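Local coordinates for protein ribosomal RNA small subunit methyltransferase Nep1 (Archaeoglobus fulgidus, PDB 3O7B) that probably methylates N1 of a pseudouridine in 16S ribosomal RNA during ribosome biogenesis, using S-adenosylmethionine as the methyl donor, at residues V169-F181 and L206-E220. Residues are numbered along the deposited sequence; the frame is centred on the assembly and turned at random.
With SAH (S-adenosyl-L-homocysteine), chain C; TYR (tyrosine), chain B.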
ATOM      1  N   VAL A 169      16.979  -7.032  18.309  1.00 15.91           N
ATOM      2  CA  VAL A 169      16.285  -7.532  17.132  1.00 14.83           C
ATOM      3  C   VAL A 169      14.966  -8.176  17.505  1.00 14.59           C
ATOM      4  O   VAL A 169      14.925  -9.115  18.337  1.00 14.72           O
ATOM      5  CB  VAL A 169      17.132  -8.526  16.305  1.00 14.87           C
ATOM      6  CG1 VAL A 169      16.320  -9.094  15.145  1.00 16.24           C
ATOM      7  CG2 VAL A 169      18.385  -7.841  15.789  1.00 16.89           C
ATOM      8  N   LEU A 170      13.883  -7.697  16.893  1.00 14.50           N
ATOM      9  CA  LEU A 170      12.552  -8.274  17.064  1.00 14.96           C
ATOM     10  C   LEU A 170      12.130  -8.822  15.720  1.00 15.28           C
ATOM     11  O   LEU A 170      11.919  -8.044  14.775  1.00 15.39           O
ATOM     12  CB  LEU A 170      11.582  -7.202  17.560  1.00 15.26           C
ATOM     13  CG  LEU A 170      11.981  -6.402  18.789  1.00 16.01           C
ATOM     14  CD1 LEU A 170      10.951  -5.307  19.056  1.00 18.85           C
ATOM     15  CD2 LEU A 170      12.114  -7.322  20.029  1.00 18.43           C
ATOM     16  N   LEU A 171      12.085 -10.143  15.582  1.00 14.39           N
ATOM     17  CA  LEU A 171      11.726 -10.786  14.329  1.00 14.86           C
ATOM     18  C   LEU A 171      10.263 -11.178  14.399  1.00 15.61           C
ATOM     19  O   LEU A 171       9.853 -11.978  15.245  1.00 15.77           O
ATOM     20  CB  LEU A 171      12.580 -12.036  14.063  1.00 14.31           C
ATOM     21  CG  LEU A 171      12.256 -12.793  12.785  1.00 15.02           C
ATOM     22  CD1 LEU A 171      12.538 -11.920  11.541  1.00 16.00           C
ATOM     23  CD2 LEU A 171      13.031 -14.108  12.700  1.00 15.90           C
ATOM     24  N   PHE A 172       9.462 -10.594  13.520  1.00 15.48           N
ATOM     25  CA  PHE A 172       8.043 -10.914  13.504  1.00 16.32           C
ATOM     26  C   PHE A 172       7.813 -12.156  12.663  1.00 17.39           C
ATOM     27  O   PHE A 172       8.149 -12.198  11.483  1.00 17.40           O
ATOM     28  CB  PHE A 172       7.242  -9.670  13.073  1.00 15.86           C
ATOM     29  CG  PHE A 172       7.186  -8.640  14.160  1.00 14.01           C
ATOM     30  CD1 PHE A 172       6.149  -8.651  15.106  1.00 15.56           C
ATOM     31  CD2 PHE A 172       8.214  -7.720  14.328  1.00 15.59           C
ATOM     32  CE1 PHE A 172       6.135  -7.756  16.173  1.00 15.15           C
ATOM     33  CE2 PHE A 172       8.205  -6.816  15.387  1.00 15.98           C
ATOM     34  CZ  PHE A 172       7.161  -6.838  16.319  1.00 15.83           C
ATOM     35  N   ARG A 173       7.315 -13.213  13.315  1.00 19.51           N
ATOM     36  CA  ARG A 173       6.939 -14.451  12.625  1.00 22.23           C
ATOM     37  C   ARG A 173       5.782 -15.080  13.380  1.00 22.87           C
ATOM     38  O   ARG A 173       5.693 -14.965  14.603  1.00 22.82           O
ATOM     39  CB  ARG A 173       8.052 -15.515  12.559  1.00 23.40           C
ATOM     40  CG  ARG A 173       9.409 -15.174  13.073  1.00 24.63           C
ATOM     41  CD  ARG A 173      10.225 -16.468  13.281  1.00 24.23           C
ATOM     42  NE  ARG A 173      10.366 -17.266  12.066  1.00 25.53           N
ATOM     43  CZ  ARG A 173      11.300 -18.201  11.879  1.00 25.68           C
ATOM     44  NH1 ARG A 173      12.191 -18.471  12.829  1.00 27.28           N
ATOM     45  NH2 ARG A 173      11.352 -18.859  10.735  1.00 27.60           N
ATOM     46  N   GLU A 174       4.934 -15.775  12.629  1.00 24.35           N
ATOM     47  CA  GLU A 174       3.770 -16.459  13.172  1.00 26.30           C
ATOM     48  C   GLU A 174       4.115 -17.409  14.320  1.00 27.47           C
ATOM     49  O   GLU A 174       3.388 -17.456  15.307  1.00 27.79           O
ATOM     50  CB  GLU A 174       3.046 -17.208  12.058  1.00 26.57           C
ATOM     51  CG  GLU A 174       1.767 -17.902  12.517  1.00 28.52           C
ATOM     52  CD  GLU A 174       1.083 -18.657  11.404  1.00 32.26           C
ATOM     53  OE1 GLU A 174       1.511 -18.523  10.234  1.00 33.15           O
ATOM     54  OE2 GLU A 174       0.110 -19.391  11.704  1.00 34.06           O
ATOM     55  N   LYS A 175       5.234 -18.124  14.206  1.00 28.54           N
ATOM     56  CA  LYS A 175       5.614 -19.131  15.213  1.00 30.13           C
ATOM     57  C   LYS A 175       6.248 -18.544  16.479  1.00 30.11           C
ATOM     58  O   LYS A 175       6.599 -19.280  17.409  1.00 30.36           O
ATOM     59  CB  LYS A 175       6.541 -20.193  14.600  1.00 30.56           C
ATOM     60  CG  LYS A 175       7.899 -19.657  14.144  1.00 33.00           C
ATOM     61  CD  LYS A 175       8.962 -20.745  14.073  1.00 35.61           C
ATOM     62  CE  LYS A 175       9.590 -20.969  15.445  1.00 38.34           C
ATOM     63  NZ  LYS A 175      11.003 -21.415  15.350  1.00 39.99           N
ATOM     64  N   GLY A 176       6.395 -17.222  16.512  1.00 29.92           N
ATOM     65  CA  GLY A 176       7.001 -16.534  17.643  1.00 30.10           C
ATOM     66  C   GLY A 176       6.144 -16.461  18.889  1.00 30.26           C
ATOM     67  O   GLY A 176       5.069 -17.071  18.967  1.00 29.95           O
ATOM     68  N   GLY A 177       6.615 -15.692  19.862  1.00 30.91           N
ATOM     69  CA  GLY A 177       5.992 -15.639  21.178  1.00 31.90           C
ATOM     70  C   GLY A 177       5.100 -14.439  21.425  1.00 33.07           C
ATOM     71  O   GLY A 177       4.985 -13.538  20.586  1.00 31.92           O
ATOM     72  N   ARG A 178       4.477 -14.436  22.601  1.00 34.42           N
ATOM     73  CA  ARG A 178       3.545 -13.391  23.001  1.00 36.00           C
ATOM     74  C   ARG A 178       4.200 -12.480  24.028  1.00 36.71           C
ATOM     75  O   ARG A 178       4.644 -12.937  25.096  1.00 36.74           O
ATOM     76  CB  ARG A 178       2.266 -14.011  23.570  1.00 36.53           C
ATOM     77  CG  ARG A 178       1.547 -14.920  22.589  1.00 38.40           C
ATOM     78  CD  ARG A 178       0.384 -15.636  23.247  1.00 41.29           C
ATOM     79  NE  ARG A 178      -0.642 -14.706  23.715  1.00 43.75           N
ATOM     80  CZ  ARG A 178      -1.864 -15.063  24.106  1.00 44.44           C
ATOM     81  NH1 ARG A 178      -2.230 -16.341  24.086  1.00 45.34           N
ATOM     82  NH2 ARG A 178      -2.723 -14.137  24.513  1.00 44.71           N
ATOM     83  N   PHE A 179       4.275 -11.195  23.694  1.00 37.28           N
ATOM     84  CA  PHE A 179       5.000 -10.235  24.516  1.00 38.14           C
ATOM     85  C   PHE A 179       4.241  -8.917  24.645  1.00 38.89           C
ATOM     86  O   PHE A 179       3.434  -8.568  23.780  1.00 39.24           O
ATOM     87  CB  PHE A 179       6.401  -9.981  23.935  1.00 37.74           C
ATOM     88  CG  PHE A 179       7.268 -11.219  23.828  1.00 37.49           C
ATOM     89  CD1 PHE A 179       7.976 -11.692  24.936  1.00 37.60           C
ATOM     90  CD2 PHE A 179       7.389 -11.900  22.619  1.00 37.28           C
ATOM     91  CE1 PHE A 179       8.783 -12.837  24.843  1.00 37.21           C
ATOM     92  CE2 PHE A 179       8.192 -13.044  22.510  1.00 37.52           C
ATOM     93  CZ  PHE A 179       8.890 -13.515  23.625  1.00 37.31           C
ATOM     94  N   GLU A 180       4.511  -8.196  25.731  1.00 39.81           N
ATOM     95  CA  GLU A 180       3.992  -6.846  25.945  1.00 40.96           C
ATOM     96  C   GLU A 180       4.831  -5.854  25.133  1.00 40.92           C
ATOM     97  O   GLU A 180       6.063  -5.848  25.229  1.00 41.04           O
ATOM     98  CB  GLU A 180       4.040  -6.499  27.436  1.00 40.79           C
ATOM     99  CG  GLU A 180       3.197  -5.287  27.835  1.00 42.03           C
ATOM    100  CD  GLU A 180       3.398  -4.851  29.288  1.00 42.45           C
ATOM    101  OE1 GLU A 180       4.185  -5.498  30.023  1.00 44.60           O
ATOM    102  OE2 GLU A 180       2.768  -3.845  29.696  1.00 43.97           O
ATOM    103  N   PHE A 181       4.166  -5.018  24.339  1.00 41.38           N
ATOM    104  CA  PHE A 181       4.869  -4.098  23.439  1.00 41.59           C
ATOM    105  C   PHE A 181       5.644  -2.997  24.158  1.00 41.74           C
ATOM    106  O   PHE A 181       6.703  -2.578  23.690  1.00 41.60           O
ATOM    107  CB  PHE A 181       3.925  -3.523  22.375  1.00 41.73           C
ATOM    108  CG  PHE A 181       3.716  -4.439  21.204  1.00 42.00           C
ATOM    109  CD1 PHE A 181       4.669  -4.518  20.189  1.00 41.94           C
ATOM    110  CD2 PHE A 181       2.581  -5.239  21.124  1.00 42.36           C
ATOM    111  CE1 PHE A 181       4.491  -5.377  19.106  1.00 41.59           C
ATOM    112  CE2 PHE A 181       2.394  -6.101  20.043  1.00 41.92           C
ATOM    113  CZ  PHE A 181       3.352  -6.167  19.035  1.00 41.97           C
ATOM    114  N   LEU A 206      18.375 -15.735   9.134  1.00 16.75           N
ATOM    115  CA  LEU A 206      18.238 -15.885  10.579  1.00 16.86           C
ATOM    116  C   LEU A 206      19.592 -15.885  11.296  1.00 16.61           C
ATOM    117  O   LEU A 206      19.725 -15.293  12.362  1.00 15.92           O
ATOM    118  CB  LEU A 206      17.463 -17.156  10.929  1.00 17.40           C
ATOM    119  CG  LEU A 206      16.074 -17.292  10.303  1.00 19.29           C
ATOM    120  CD1 LEU A 206      15.512 -18.703  10.521  1.00 22.34           C
ATOM    121  CD2 LEU A 206      15.135 -16.235  10.854  1.00 21.44           C
ATOM    122  N   ARG A 207      20.587 -16.534  10.694  1.00 17.21           N
ATOM    123  CA  ARG A 207      21.934 -16.494  11.267  1.00 18.29           C
ATOM    124  C   ARG A 207      22.493 -15.072  11.331  1.00 18.11           C
ATOM    125  O   ARG A 207      23.096 -14.673  12.323  1.00 18.56           O
ATOM    126  CB  ARG A 207      22.887 -17.400  10.487  1.00 19.05           C
ATOM    127  CG  ARG A 207      22.593 -18.885  10.649  1.00 22.77           C
ATOM    128  CD  ARG A 207      23.763 -19.755  10.195  1.00 27.29           C
ATOM    129  NE  ARG A 207      24.093 -19.588   8.777  1.00 30.63           N
ATOM    130  CZ  ARG A 207      23.523 -20.259   7.777  1.00 31.45           C
ATOM    131  NH1 ARG A 207      22.578 -21.163   8.016  1.00 33.43           N
ATOM    132  NH2 ARG A 207      23.907 -20.023   6.525  1.00 32.95           N
ATOM    133  N   GLU A 208      22.267 -14.288  10.277  1.00 17.15           N
ATOM    134  CA  GLU A 208      22.728 -12.899  10.267  1.00 17.06           C
ATOM    135  C   GLU A 208      22.137 -12.023  11.373  1.00 16.24           C
ATOM    136  O   GLU A 208      22.738 -11.034  11.762  1.00 15.52           O
ATOM    137  CB  GLU A 208      22.417 -12.253   8.922  1.00 18.12           C
ATOM    138  CG  GLU A 208      23.325 -12.695   7.818  1.00 20.69           C
ATOM    139  CD  GLU A 208      24.698 -12.100   7.961  1.00 24.19           C
ATOM    140  OE1 GLU A 208      24.858 -10.873   7.786  1.00 24.75           O
ATOM    141  OE2 GLU A 208      25.628 -12.867   8.266  1.00 26.48           O
ATOM    142  N   LEU A 209      20.938 -12.361  11.854  1.00 15.35           N
ATOM    143  CA  LEU A 209      20.297 -11.528  12.849  1.00 15.36           C
ATOM    144  C   LEU A 209      20.988 -11.558  14.220  1.00 15.23           C
ATOM    145  O   LEU A 209      20.812 -10.653  15.037  1.00 15.79           O
ATOM    146  CB  LEU A 209      18.824 -11.924  12.995  1.00 15.85           C
ATOM    147  CG  LEU A 209      17.942 -11.693  11.768  1.00 16.80           C
ATOM    148  CD1 LEU A 209      16.570 -12.269  12.035  1.00 17.64           C
ATOM    149  CD2 LEU A 209      17.874 -10.191  11.457  1.00 16.56           C
ATOM    150  N   GLY A 210      21.757 -12.626  14.470  1.00 15.37           N
ATOM    151  CA  GLY A 210      22.410 -12.787  15.782  1.00 15.84           C
ATOM    152  C   GLY A 210      21.379 -13.060  16.860  1.00 15.49           C
ATOM    153  O   GLY A 210      20.470 -13.862  16.656  1.00 16.29           O
ATOM    154  N   GLU A 211      21.510 -12.390  17.995  1.00 14.96           N
ATOM    155  CA  GLU A 211      20.528 -12.500  19.074  1.00 15.87           C
ATOM    156  C   GLU A 211      19.221 -11.897  18.574  1.00 15.44           C
ATOM    157  O   GLU A 211      19.224 -10.796  18.025  1.00 16.16           O
ATOM    158  CB  GLU A 211      20.978 -11.728  20.312  1.00 15.84           C
ATOM    159  CG  GLU A 211      19.941 -11.693  21.428  1.00 17.37           C
ATOM    160  CD  GLU A 211      20.303 -10.822  22.608  1.00 17.94           C
ATOM    161  OE1 GLU A 211      21.220  -9.963  22.507  1.00 21.98           O
ATOM    162  OE2 GLU A 211      19.659 -11.000  23.651  1.00 21.23           O
ATOM    163  N   PHE A 212      18.117 -12.603  18.758  1.00 14.50           N
ATOM    164  CA  PHE A 212      16.814 -12.034  18.431  1.00 14.44           C
ATOM    165  C   PHE A 212      15.698 -12.664  19.221  1.00 15.19           C
ATOM    166  O   PHE A 212      15.837 -13.773  19.759  1.00 14.83           O
ATOM    167  CB  PHE A 212      16.505 -12.094  16.923  1.00 14.93           C
ATOM    168  CG  PHE A 212      16.321 -13.477  16.354  1.00 14.67           C
ATOM    169  CD1 PHE A 212      15.066 -14.086  16.329  1.00 16.61           C
ATOM    170  CD2 PHE A 212      17.387 -14.153  15.777  1.00 14.95           C
ATOM    171  CE1 PHE A 212      14.900 -15.346  15.765  1.00 16.61           C
ATOM    172  CE2 PHE A 212      17.224 -15.404  15.205  1.00 16.22           C
ATOM    173  CZ  PHE A 212      15.979 -16.014  15.205  1.00 16.61           C
ATOM    174  N   LYS A 213      14.589 -11.939  19.293  1.00 14.99           N
ATOM    175  CA  LYS A 213      13.362 -12.422  19.917  1.00 16.51           C
ATOM    176  C   LYS A 213      12.326 -12.558  18.818  1.00 17.62           C
ATOM    177  O   LYS A 213      12.160 -11.628  18.021  1.00 17.22           O
ATOM    178  CB  LYS A 213      12.889 -11.419  20.949  1.00 16.74           C
ATOM    179  CG  LYS A 213      11.569 -11.789  21.599  1.00 19.63           C
ATOM    180  CD  LYS A 213      11.252 -10.849  22.751  1.00 23.37           C
ATOM    181  CE  LYS A 213      12.152 -11.078  23.967  1.00 27.76           C
ATOM    182  NZ  LYS A 213      11.996  -9.977  24.961  1.00 31.47           N
ATOM    183  N   GLU A 214      11.639 -13.692  18.771  1.00 17.92           N
ATOM    184  CA  GLU A 214      10.603 -13.929  17.761  1.00 19.53           C
ATOM    185  C   GLU A 214       9.259 -13.560  18.328  1.00 20.33           C
ATOM    186  O   GLU A 214       8.865 -14.060  19.391  1.00 21.02           O
ATOM    187  CB  GLU A 214      10.546 -15.387  17.337  1.00 21.05           C
ATOM    188  CG  GLU A 214      11.800 -15.915  16.742  1.00 24.48           C
ATOM    189  CD  GLU A 214      11.642 -17.345  16.292  1.00 27.97           C
ATOM    190  OE1 GLU A 214      10.820 -18.074  16.900  1.00 31.73           O
ATOM    191  OE2 GLU A 214      12.337 -17.733  15.332  1.00 30.19           O
ATOM    192  N   VAL A 215       8.548 -12.697  17.601  1.00 19.53           N
ATOM    193  CA  VAL A 215       7.291 -12.129  18.092  1.00 20.02           C
ATOM    194  C   VAL A 215       6.155 -12.467  17.133  1.00 20.26           C
ATOM    195  O   VAL A 215       6.243 -12.222  15.915  1.00 19.54           O
ATOM    196  CB  VAL A 215       7.384 -10.588  18.258  1.00 20.14           C
ATOM    197  CG1 VAL A 215       6.087 -10.021  18.848  1.00 21.40           C
ATOM    198  CG2 VAL A 215       8.599 -10.197  19.120  1.00 21.28           C
ATOM    199  N   SER A 216       5.101 -13.068  17.686  1.00 20.92           N
ATOM    200  CA  SER A 216       3.915 -13.394  16.912  1.00 22.11           C
ATOM    201  C   SER A 216       2.791 -12.405  17.225  1.00 21.90           C
ATOM    202  O   SER A 216       2.639 -11.951  18.360  1.00 22.46           O
ATOM    203  CB  SER A 216       3.443 -14.822  17.198  1.00 22.23           C
ATOM    204  OG  SER A 216       2.295 -15.121  16.416  1.00 23.98           O
ATOM    205  N   LEU A 217       2.029 -12.049  16.195  1.00 22.03           N
ATOM    206  CA  LEU A 217       0.845 -11.213  16.375  1.00 22.54           C
ATOM    207  C   LEU A 217      -0.425 -12.051  16.537  1.00 23.26           C
ATOM    208  O   LEU A 217      -1.448 -11.546  16.997  1.00 24.06           O
ATOM    209  CB  LEU A 217       0.675 -10.249  15.201  1.00 22.08           C
ATOM    210  CG  LEU A 217       1.806  -9.240  14.991  1.00 22.29           C
ATOM    211  CD1 LEU A 217       1.504  -8.398  13.748  1.00 22.56           C
ATOM    212  CD2 LEU A 217       2.009  -8.361  16.216  1.00 22.27           C
ATOM    213  N   GLY A 218      -0.355 -13.318  16.159  1.00 23.90           N
ATOM    214  CA  GLY A 218      -1.528 -14.192  16.225  1.00 25.54           C
ATOM    215  C   GLY A 218      -1.339 -15.522  15.524  1.00 26.68           C
ATOM    216  O   GLY A 218      -0.287 -15.782  14.930  1.00 27.44           O
ATOM    217  N   THR A 219      -2.396 -16.335  15.564  1.00 27.71           N
ATOM    218  CA  THR A 219      -2.386 -17.734  15.111  1.00 28.92           C
ATOM    219  C   THR A 219      -2.580 -17.927  13.603  1.00 29.14           C
ATOM    220  O   THR A 219      -2.891 -19.035  13.150  1.00 30.02           O
ATOM    221  CB  THR A 219      -3.504 -18.541  15.831  1.00 29.13           C
ATOM    222  OG1 THR A 219      -4.792 -18.056  15.413  1.00 31.36           O
ATOM    223  CG2 THR A 219      -3.388 -18.398  17.340  1.00 30.01           C
ATOM    224  N   GLU A 220      -2.401 -16.855  12.833  1.00 28.67           N
ATOM    225  CA  GLU A 220      -2.647 -16.863  11.385  1.00 28.66           C
ATOM    226  C   GLU A 220      -1.462 -16.207  10.688  1.00 27.31           C
ATOM    227  O   GLU A 220      -0.736 -15.434  11.318  1.00 27.20           O
ATOM    228  CB  GLU A 220      -3.908 -16.053  11.036  1.00 29.34           C
ATOM    229  CG  GLU A 220      -5.091 -16.182  11.997  1.00 31.82           C
ATOM    230  CD  GLU A 220      -5.969 -14.932  12.004  1.00 33.75           C
ATOM    231  OE1 GLU A 220      -5.977 -14.204  13.032  1.00 31.18           O
ATOM    232  OE2 GLU A 220      -6.629 -14.675  10.970  1.00 34.65           O
TER
HETATM  233  N   SAH C 301       6.139 -16.957   5.969  1.00 36.55           N
HETATM  234  CA  SAH C 301       4.914 -16.429   5.300  1.00 36.37           C
HETATM  235  CB  SAH C 301       5.310 -15.643   4.057  1.00 36.18           C
HETATM  236  CG  SAH C 301       5.716 -14.203   4.361  1.00 34.05           C
HETATM  237  SD  SAH C 301       4.408 -13.255   5.197  1.00 30.06           S
HETATM  238  C   SAH C 301       3.927 -17.537   4.946  1.00 36.98           C
HETATM  239  O   SAH C 301       4.132 -18.697   5.310  1.00 37.52           O
HETATM  240  C5' SAH C 301       5.187 -11.640   5.470  1.00 25.07           C
HETATM  241  C4' SAH C 301       5.827 -11.371   6.827  1.00 22.67           C
HETATM  242  O4' SAH C 301       4.866 -11.008   7.801  1.00 20.85           O
HETATM  243  C3' SAH C 301       6.535 -12.559   7.451  1.00 20.99           C
HETATM  244  O3' SAH C 301       7.794 -12.784   6.866  1.00 20.37           O
HETATM  245  C2' SAH C 301       6.614 -12.132   8.893  1.00 19.54           C
HETATM  246  O2' SAH C 301       7.679 -11.195   9.082  1.00 18.24           O
HETATM  247  C1' SAH C 301       5.301 -11.398   9.094  1.00 21.32           C
HETATM  248  N9  SAH C 301       4.194 -12.192   9.694  1.00 21.03           N
HETATM  249  C8  SAH C 301       3.230 -12.917   9.031  1.00 21.83           C
HETATM  250  N7  SAH C 301       2.386 -13.451   9.953  1.00 20.12           N
HETATM  251  C5  SAH C 301       2.781 -13.050  11.179  1.00 19.73           C
HETATM  252  C6  SAH C 301       2.297 -13.296  12.458  1.00 20.96           C
HETATM  253  N6  SAH C 301       1.213 -14.065  12.658  1.00 22.94           N
HETATM  254  N1  SAH C 301       2.927 -12.734  13.543  1.00 21.85           N
HETATM  255  C2  SAH C 301       4.054 -11.950  13.372  1.00 20.65           C
HETATM  256  N3  SAH C 301       4.533 -11.717  12.103  1.00 20.80           N
HETATM  257  C4  SAH C 301       3.922 -12.263  11.028  1.00 19.72           C
HETATM  258  N   TYR B 220      -3.449 -11.082  19.892  1.00 54.50           N
HETATM  259  CA  TYR B 220      -3.342 -12.486  20.385  1.00 54.31           C
HETATM  260  C   TYR B 220      -4.228 -12.678  21.617  1.00 54.53           C
HETATM  261  O   TYR B 220      -4.449 -11.741  22.390  1.00 54.46           O
HETATM  262  CB  TYR B 220      -1.884 -12.818  20.727  1.00 53.99           C
HETATM  263  CG  TYR B 220      -1.421 -14.201  20.302  1.00 53.62           C
HETATM  264  CD1 TYR B 220      -2.140 -15.347  20.654  1.00 53.31           C
HETATM  265  CD2 TYR B 220      -0.245 -14.365  19.565  1.00 53.43           C
HETATM  266  CE1 TYR B 220      -1.708 -16.616  20.273  1.00 53.25           C
HETATM  267  CE2 TYR B 220       0.196 -15.632  19.177  1.00 53.08           C
HETATM  268  CZ  TYR B 220      -0.541 -16.751  19.537  1.00 53.44           C
HETATM  269  OH  TYR B 220      -0.115 -18.006  19.159  1.00 53.34           O
HETATM  270  OXT TYR B 220      -4.747 -13.771  21.875  1.00 54.77           O
HETATM  271  O   HOH W   1      19.558  -8.420  19.128  1.00 27.26           O
HETATM  272  O   HOH W   2      13.724 -19.819  16.317  1.00 33.10           O
HETATM  273  O   HOH W   3       3.146 -10.104  20.801  1.00 41.48           O
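Leu-171 and Val-215 sit in the tight part of this contact, where two parallel strands pair. Val-215 N gives a short hydrogen bond to Leu-171 O (2.8 Å); that from Arg-173 N to Val-215 O is longer and more bent. After a type I turn, Arg-173 to Gly-176, the chain doubles back to the other edge of strand 212-215. There Gly-177 N hydrogen-bonds to Glu-214 O with a straight N-H...O (178°), though from above the carbonyl plane. Gly-177 O accepts from Ser-216 N. A side chain on Gly-176 would hit the backbone of Glu-214.

On one face, Leu-171 CD2 meets Leu-206 CD2 at 3.5 Å. On the other, Val-215 CB lies over the Phe-172 ring, whose edge is turned to adenine. These strand ends and loops form the adenine side of the cofactor pocket in this SPOUT-class methyltransferase: Leu-217 N hydrogen-bonds to adenine N1 of S-adenosylhomocysteine, and Gly-218 O and Glu-220 O accept from N6. Ser-216 OG donates to Glu-174 O; it also accepts from Gly-218 N, closing an ST turn.

At the partly exposed rim, Arg-173 NH1 grips Glu-214 OE2 tightly (2.6 Å), with the two planes nearly perpendicular (89°). Lys-175 CD and Leu-206 CD2 clasp opposite guanidinium faces. A leucine at Arg-173 would probably leave the Glu-214 carboxylate without its close charged partner and freer to turn. The solvent side is looser: Lys-175 NZ makes a long salt bridge to Glu-214 OE1. On the opposite face, that of Val-215, Lys-213 CG is anti to the backbone N (chi1 177°), and CD lies over the centre of the exposed Phe-179 ring before the chain bends at chi3.

Strand 168-172 separates outermost strand 212-215 from strand 189-194. Helix 181-184 packs on Leu-170 and Val-215; helix 224-239 touches Phe-172 and Leu-217.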